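Local coordinates for pesticidal crystal protein CRY4AA (Bacillus thuringiensis, PDB 2C9K) that binds the midgut epithelial cells of insects and promotes their colloid-osmotic lysis, acting as a mosquito-larvicidal, pore-forming toxin, at residues N464-H469 and Q517-R522; A550-F555 and Q569-S574. All coordinates share one frame; numbering follows the deposited sequence.

Both contacts belong to the C-terminal beta-sandwich of the toxin, with centres about 19 Å apart and on the same side of the chain's centre. They follow in series: interaction 1 is complete before interaction 2 begins. Strand 517-527 is what joins them. Its start carries interaction 1, where the loop 464-469 packs against it, and it pairs antiparallel with strand 569-572, which carries interaction 2. The two contacts meet directly along that pairing, where the I521 O to F573 N distance of 3.2 Å indicates a probable hydrogen bond. Together they fasten two irregular segments, 464-469 and 550-555, to neighbouring strands of one sheet of the sandwich.

Interaction 1 (N464-H469 and Q517-R522)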
loop_
_atom_site.group_PDB
_atom_site.type_symbol
_atom_site.label_atom_id
_atom_site.label_comp_id
_atom_site.label_asym_id
_atom_site.label_seq_id
_atom_site.Cartn_x
_atom_site.Cartn_y
_atom_site.Cartn_z
ATOM N N ASN A 464 8.353 -14.877 -2.772
ATOM C CA ASN A 464 7.693 -14.783 -4.073
ATOM C C ASN A 464 6.963 -16.071 -4.417
ATOM O O ASN A 464 6.954 -16.486 -5.579
ATOM C CB ASN A 464 8.710 -14.504 -5.190
ATOM C CG ASN A 464 9.116 -13.050 -5.262
ATOM O OD1 ASN A 464 8.301 -12.161 -5.051
ATOM N ND2 ASN A 464 10.380 -12.800 -5.577
ATOM N N THR A 465 6.333 -16.704 -3.438
ATOM C CA THR A 465 5.682 -17.968 -3.744
ATOM C C THR A 465 4.612 -17.896 -4.826
ATOM O O THR A 465 3.890 -16.901 -4.982
ATOM C CB THR A 465 5.081 -18.635 -2.491
ATOM O OG1 THR A 465 3.831 -18.021 -2.171
ATOM C CG2 THR A 465 6.035 -18.491 -1.314
ATOM N N ILE A 466 4.543 -18.980 -5.588
ATOM C CA ILE A 466 3.584 -19.124 -6.660
ATOM C C ILE A 466 2.653 -20.219 -6.183
ATOM O O ILE A 466 3.090 -21.339 -5.922
ATOM C CB ILE A 466 4.303 -19.526 -7.968
ATOM C CG1 ILE A 466 5.222 -18.370 -8.395
ATOM C CG2 ILE A 466 3.289 -19.868 -9.050
ATOM C CD1 ILE A 466 6.056 -18.605 -9.624
ATOM N N TYR A 467 1.378 -19.887 -6.029
ATOM C CA TYR A 467 0.411 -20.861 -5.570
ATOM C C TYR A 467 -0.173 -21.641 -6.735
ATOM O O TYR A 467 -0.050 -21.243 -7.890
ATOM C CB TYR A 467 -0.692 -20.169 -4.771
ATOM C CG TYR A 467 -0.166 -19.405 -3.572
ATOM C CD1 TYR A 467 0.106 -18.040 -3.653
ATOM C CD2 TYR A 467 0.094 -20.063 -2.367
ATOM C CE1 TYR A 467 0.623 -17.350 -2.565
ATOM C CE2 TYR A 467 0.616 -19.389 -1.273
ATOM C CZ TYR A 467 0.879 -18.031 -1.372
ATOM O OH TYR A 467 1.403 -17.362 -0.283
ATOM N N THR A 468 -0.816 -22.756 -6.419
ATOM C CA THR A 468 -1.395 -23.635 -7.431
ATOM C C THR A 468 -2.914 -23.659 -7.494
ATOM O O THR A 468 -3.477 -24.187 -8.445
ATOM C CB THR A 468 -0.953 -25.085 -7.194
ATOM O OG1 THR A 468 -1.473 -25.529 -5.934
ATOM C CG2 THR A 468 0.558 -25.190 -7.170
ATOM N N HIS A 469 -3.574 -23.103 -6.480
ATOM C CA HIS A 469 -5.032 -23.118 -6.412
ATOM C C HIS A 469 -5.701 -21.782 -6.677
ATOM O O HIS A 469 -6.863 -21.585 -6.313
ATOM C CB HIS A 469 -5.483 -23.631 -5.045
ATOM C CG HIS A 469 -5.198 -22.683 -3.920
ATOM N ND1 HIS A 469 -3.924 -22.279 -3.590
ATOM C CD2 HIS A 469 -6.029 -22.038 -3.068
ATOM C CE1 HIS A 469 -3.979 -21.424 -2.586
ATOM N NE2 HIS A 469 -5.245 -21.260 -2.251
ATOM N N GLN A 517 2.399 -28.145 -10.738
ATOM C CA GLN A 517 1.409 -27.405 -11.500
ATOM C C GLN A 517 1.904 -26.876 -12.833
ATOM O O GLN A 517 3.115 -26.727 -13.055
ATOM C CB GLN A 517 0.904 -26.216 -10.686
ATOM C CG GLN A 517 -0.421 -26.446 -10.012
ATOM C CD GLN A 517 -1.587 -26.484 -10.981
ATOM O OE1 GLN A 517 -1.503 -27.072 -12.061
ATOM N NE2 GLN A 517 -2.691 -25.874 -10.583
ATOM N N SER A 518 0.947 -26.603 -13.716
ATOM C CA SER A 518 1.227 -26.026 -15.019
ATOM C C SER A 518 0.567 -24.656 -14.975
ATOM O O SER A 518 -0.430 -24.469 -14.282
ATOM C CB SER A 518 0.625 -26.871 -16.143
ATOM O OG SER A 518 1.556 -27.842 -16.595
ATOM N N TYR A 519 1.126 -23.691 -15.693
ATOM C CA TYR A 519 0.558 -22.355 -15.679
ATOM C C TYR A 519 0.657 -21.675 -17.024
ATOM O O TYR A 519 1.104 -22.249 -18.013
ATOM C CB TYR A 519 1.308 -21.449 -14.688
ATOM C CG TYR A 519 1.400 -21.930 -13.269
ATOM C CD1 TYR A 519 2.274 -22.964 -12.915
ATOM C CD2 TYR A 519 0.620 -21.348 -12.272
ATOM C CE1 TYR A 519 2.368 -23.414 -11.592
ATOM C CE2 TYR A 519 0.700 -21.785 -10.947
ATOM C CZ TYR A 519 1.574 -22.820 -10.614
ATOM O OH TYR A 519 1.638 -23.262 -9.313
ATOM N N PHE A 520 0.213 -20.428 -17.020
ATOM C CA PHE A 520 0.314 -19.529 -18.151
ATOM C C PHE A 520 0.792 -18.310 -17.380
ATOM O O PHE A 520 0.216 -17.977 -16.345
ATOM C CB PHE A 520 -1.052 -19.254 -18.808
ATOM C CG PHE A 520 -1.465 -20.306 -19.801
ATOM C CD1 PHE A 520 -2.737 -20.872 -19.752
ATOM C CD2 PHE A 520 -0.556 -20.786 -20.743
ATOM C CE1 PHE A 520 -3.090 -21.903 -20.616
ATOM C CE2 PHE A 520 -0.905 -21.824 -21.615
ATOM C CZ PHE A 520 -2.173 -22.382 -21.546
ATOM N N ILE A 521 1.874 -17.681 -17.804
ATOM C CA ILE A 521 2.279 -16.503 -17.069
ATOM C C ILE A 521 1.698 -15.321 -17.868
ATOM O O ILE A 521 1.817 -15.263 -19.089
ATOM C CB ILE A 521 3.860 -16.461 -16.830
ATOM C CG1 ILE A 521 4.487 -15.245 -17.491
ATOM C CG2 ILE A 521 4.510 -17.765 -17.268
ATOM C CD1 ILE A 521 4.269 -13.999 -16.717
ATOM N N ARG A 522 1.008 -14.426 -17.162
ATOM C CA ARG A 522 0.339 -13.261 -17.757
ATOM C C ARG A 522 0.928 -11.966 -17.212
ATOM O O ARG A 522 1.281 -11.897 -16.043
ATOM C CB ARG A 522 -1.150 -13.332 -17.425
ATOM C CG ARG A 522 -1.989 -12.249 -18.024
ATOM C CD ARG A 522 -3.448 -12.493 -17.716
ATOM N NE ARG A 522 -3.821 -12.077 -16.366
ATOM C CZ ARG A 522 -5.025 -12.280 -15.833
ATOM N NH1 ARG A 522 -5.962 -12.902 -16.533
ATOM N NH2 ARG A 522 -5.307 -11.842 -14.612
#
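I466, Y467 and T468 gather round the ring and hydroxyl of Y519, in the C-terminal beta-sandwich of this three-domain delta-endotoxin. The loop between strands 450-457 and 471-475 here meets the start of strand 517-527. The Y519 ring extends to the loop with its phenol end leading, its CG beside the backbone N and anti to the carbonyl carbon (chi1 -56°). Y467 contributes only its carbonyl, which lies in the plane of the ring at the edge, 3.0 Å from Y467 O to Y519 OH. The Y467 side chain itself starts off in the other direction. H512 NE2 is the other polar partner of this hydroxyl.

I466 comes at the ring obliquely, its CG2 methyl 3.7 Å from Y519 CE2. Both side chains also touch F607 on strand 600-609, while I466 reaches C510 on strand 505-511 of the facing sheet, so this apolar patch lies between the two sheets. T468 places CG2 near the hydroxyl end of the same ring, and its CB and CG2 rest against CG of Q517.

Q517 is the polar half of the contact. Its chain bends at chi2 (-71°), which turns CD aside instead of continuing the extension; the amide then presents NE2 to the loop and OE1 to its own strand. S518 N donates to Q517 OE1 over 3.0 Å, from above the carbonyl plane, which helps fix how the amide is turned. At the amide's other end, Q517 NE2 donates to T468 O at 2.8 Å, with an N-H...O angle of 152°, and the donor lies in the carbonyl plane on a lone pair.

Interaction 2 (A550-F555 and Q569-S574); sequences ALNPTF and QYLEFS
L571 reaches over to A550, L551 and N552 with a single methyl, CD1, and most of the contact hangs on that group. The apolar part comes first. L571 points toward the loop, and its CD1 lies anti to CA (chi2 -179°), the extended choice that carries this methyl outward. It meets CD2 of L551 at 3.5 Å. L551 leaves the backbone to one side, but its end comes nearer the strand; CD1 is the branch that continues its extension, whereas CD2 does the touching. L551 also packs on V600, and L571 on Y525 and M549, so the pair belongs to a wider apolar cluster. A looser apolar touch lies farther along, where T554 CG2 stands 4.2 Å from Q569 CB.

The same L571 methyl also rests against the loop backbone. CD1 is 3.4 Å from A550 O and 4.0 Å from N552 N, van der Waals contacts with the main chain just as it leaves strand 545-550.

Hydrogen bonds between the two segments are absent, and several polar ties run instead to strand 517-527. N552 N is bonded to Y525 OH, and T554 OG1 to S527 N as well as to D567 O. L551 is tied to the side of the other sheet, through a backbone hydrogen bond with A535. On the strand side, the backbones of Q569 and L571 pair with Y525 and I523, so strand 517-527 is a common anchor for both segments.

All this is the edge of a two-sheet sandwich: strand 545-550 is the outermost strand of one sheet, strand 569-572 belongs to the other, and a leucine pair bridges them where the chain crosses over, as in the jelly-roll C-terminal domain of the three-domain Cry toxins.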
loop_
_atom_site.group_PDB
_atom_site.type_symbol
_atom_site.label_atom_id
_atom_site.label_comp_id
_atom_site.label_asym_id
_atom_site.label_seq_id
_atom_site.Cartn_x
_atom_site.Cartn_y
_atom_site.Cartn_z
ATOM N N ALA A 550 4.748 -9.925 -28.313
ATOM C CA ALA A 550 4.761 -8.508 -28.644
ATOM C C ALA A 550 3.712 -7.803 -27.797
ATOM O O ALA A 550 2.595 -8.299 -27.641
ATOM C CB ALA A 550 4.447 -8.315 -30.111
ATOM N N LEU A 551 4.078 -6.655 -27.240
ATOM C CA LEU A 551 3.162 -5.882 -26.417
ATOM C C LEU A 551 2.425 -4.884 -27.304
ATOM O O LEU A 551 2.928 -4.500 -28.359
ATOM C CB LEU A 551 3.937 -5.150 -25.321
ATOM C CG LEU A 551 4.572 -6.051 -24.259
ATOM C CD1 LEU A 551 5.342 -5.198 -23.263
ATOM C CD2 LEU A 551 3.492 -6.848 -23.551
ATOM N N ASN A 552 1.235 -4.468 -26.879
ATOM C CA ASN A 552 0.438 -3.521 -27.653
ATOM C C ASN A 552 0.423 -2.148 -27.003
ATOM O O ASN A 552 0.653 -2.016 -25.796
ATOM C CB ASN A 552 -1.002 -4.011 -27.763
ATOM C CG ASN A 552 -1.106 -5.386 -28.379
ATOM O OD1 ASN A 552 -2.027 -6.143 -28.064
ATOM N ND2 ASN A 552 -0.173 -5.717 -29.271
ATOM N N PRO A 553 0.163 -1.097 -27.795
ATOM C CA PRO A 553 0.120 0.255 -27.230
ATOM C C PRO A 553 -1.091 0.261 -26.315
ATOM O O PRO A 553 -2.059 -0.440 -26.584
ATOM C CB PRO A 553 -0.086 1.128 -28.452
ATOM C CG PRO A 553 0.547 0.332 -29.540
ATOM C CD PRO A 553 0.079 -1.053 -29.261
ATOM N N THR A 554 -1.050 1.032 -25.237
ATOM C CA THR A 554 -2.182 1.061 -24.314
ATOM C C THR A 554 -2.537 2.484 -23.911
ATOM O O THR A 554 -3.639 2.758 -23.432
ATOM C CB THR A 554 -1.876 0.231 -23.058
ATOM O OG1 THR A 554 -0.897 0.907 -22.262
ATOM C CG2 THR A 554 -1.334 -1.136 -23.457
ATOM N N PHE A 555 -1.593 3.394 -24.110
ATOM C CA PHE A 555 -1.826 4.789 -23.790
ATOM C C PHE A 555 -0.986 5.641 -24.721
ATOM O O PHE A 555 -0.206 5.119 -25.521
ATOM C CB PHE A 555 -1.473 5.075 -22.326
ATOM C CG PHE A 555 0.002 5.143 -22.048
ATOM C CD1 PHE A 555 0.656 6.370 -22.005
ATOM C CD2 PHE A 555 0.733 3.985 -21.794
ATOM C CE1 PHE A 555 2.022 6.445 -21.707
ATOM C CE2 PHE A 555 2.093 4.049 -21.497
ATOM C CZ PHE A 555 2.739 5.285 -21.452
ATOM N N GLN A 569 -3.146 -2.861 -19.334
ATOM C CA GLN A 569 -3.845 -3.986 -19.943
ATOM C C GLN A 569 -3.175 -5.321 -19.644
ATOM O O GLN A 569 -2.129 -5.368 -18.988
ATOM C CB GLN A 569 -3.969 -3.763 -21.449
ATOM C CG GLN A 569 -4.930 -2.631 -21.790
ATOM C CD GLN A 569 -6.342 -2.895 -21.277
ATOM O OE1 GLN A 569 -7.167 -1.981 -21.196
ATOM N NE2 GLN A 569 -6.628 -4.158 -20.939
ATOM N N TYR A 570 -3.775 -6.408 -20.122
ATOM C CA TYR A 570 -3.241 -7.735 -19.856
ATOM C C TYR A 570 -2.878 -8.572 -21.067
ATOM O O TYR A 570 -3.697 -8.778 -21.960
ATOM C CB TYR A 570 -4.237 -8.545 -19.028
ATOM C CG TYR A 570 -4.552 -8.005 -17.650
ATOM C CD1 TYR A 570 -5.217 -6.788 -17.487
ATOM C CD2 TYR A 570 -4.237 -8.746 -16.506
ATOM C CE1 TYR A 570 -5.566 -6.324 -16.218
ATOM C CE2 TYR A 570 -4.582 -8.293 -15.233
ATOM C CZ TYR A 570 -5.248 -7.083 -15.100
ATOM O OH TYR A 570 -5.598 -6.642 -13.853
ATOM N N LEU A 571 -1.646 -9.071 -21.083
ATOM C CA LEU A 571 -1.192 -9.949 -22.158
ATOM C C LEU A 571 -0.682 -11.222 -21.509
ATOM O O LEU A 571 -0.143 -11.189 -20.402
ATOM C CB LEU A 571 -0.088 -9.304 -23.001
ATOM C CG LEU A 571 -0.632 -8.501 -24.184
ATOM C CD1 LEU A 571 0.511 -7.915 -25.004
ATOM C CD2 LEU A 571 -1.501 -9.417 -25.034
ATOM N N GLU A 572 -0.856 -12.340 -22.207
ATOM C CA GLU A 572 -0.464 -13.644 -21.699
ATOM C C GLU A 572 0.399 -14.379 -22.715
ATOM O O GLU A 572 0.125 -14.338 -23.913
ATOM C CB GLU A 572 -1.732 -14.447 -21.424
ATOM C CG GLU A 572 -1.552 -15.726 -20.665
ATOM C CD GLU A 572 -2.884 -16.397 -20.384
ATOM O OE1 GLU A 572 -3.785 -15.733 -19.817
ATOM O OE2 GLU A 572 -3.033 -17.589 -20.729
ATOM N N PHE A 573 1.447 -15.044 -22.245
ATOM C CA PHE A 573 2.306 -15.789 -23.147
ATOM C C PHE A 573 1.569 -17.058 -23.556
ATOM O O PHE A 573 0.779 -17.598 -22.785
ATOM C CB PHE A 573 3.614 -16.155 -22.462
ATOM C CG PHE A 573 4.442 -14.978 -22.066
ATOM C CD1 PHE A 573 4.387 -14.477 -20.776
ATOM C CD2 PHE A 573 5.309 -14.388 -22.977
ATOM C CE1 PHE A 573 5.185 -13.406 -20.392
ATOM C CE2 PHE A 573 6.113 -13.317 -22.607
ATOM C CZ PHE A 573 6.053 -12.823 -21.311
ATOM N N SER A 574 1.837 -17.538 -24.765
ATOM C CA SER A 574 1.176 -18.729 -25.274
ATOM C C SER A 574 1.622 -20.028 -24.612
ATOM O O SER A 574 0.827 -20.695 -23.951
ATOM C CB SER A 574 1.371 -18.818 -26.786
ATOM O OG SER A 574 2.740 -18.745 -27.131
#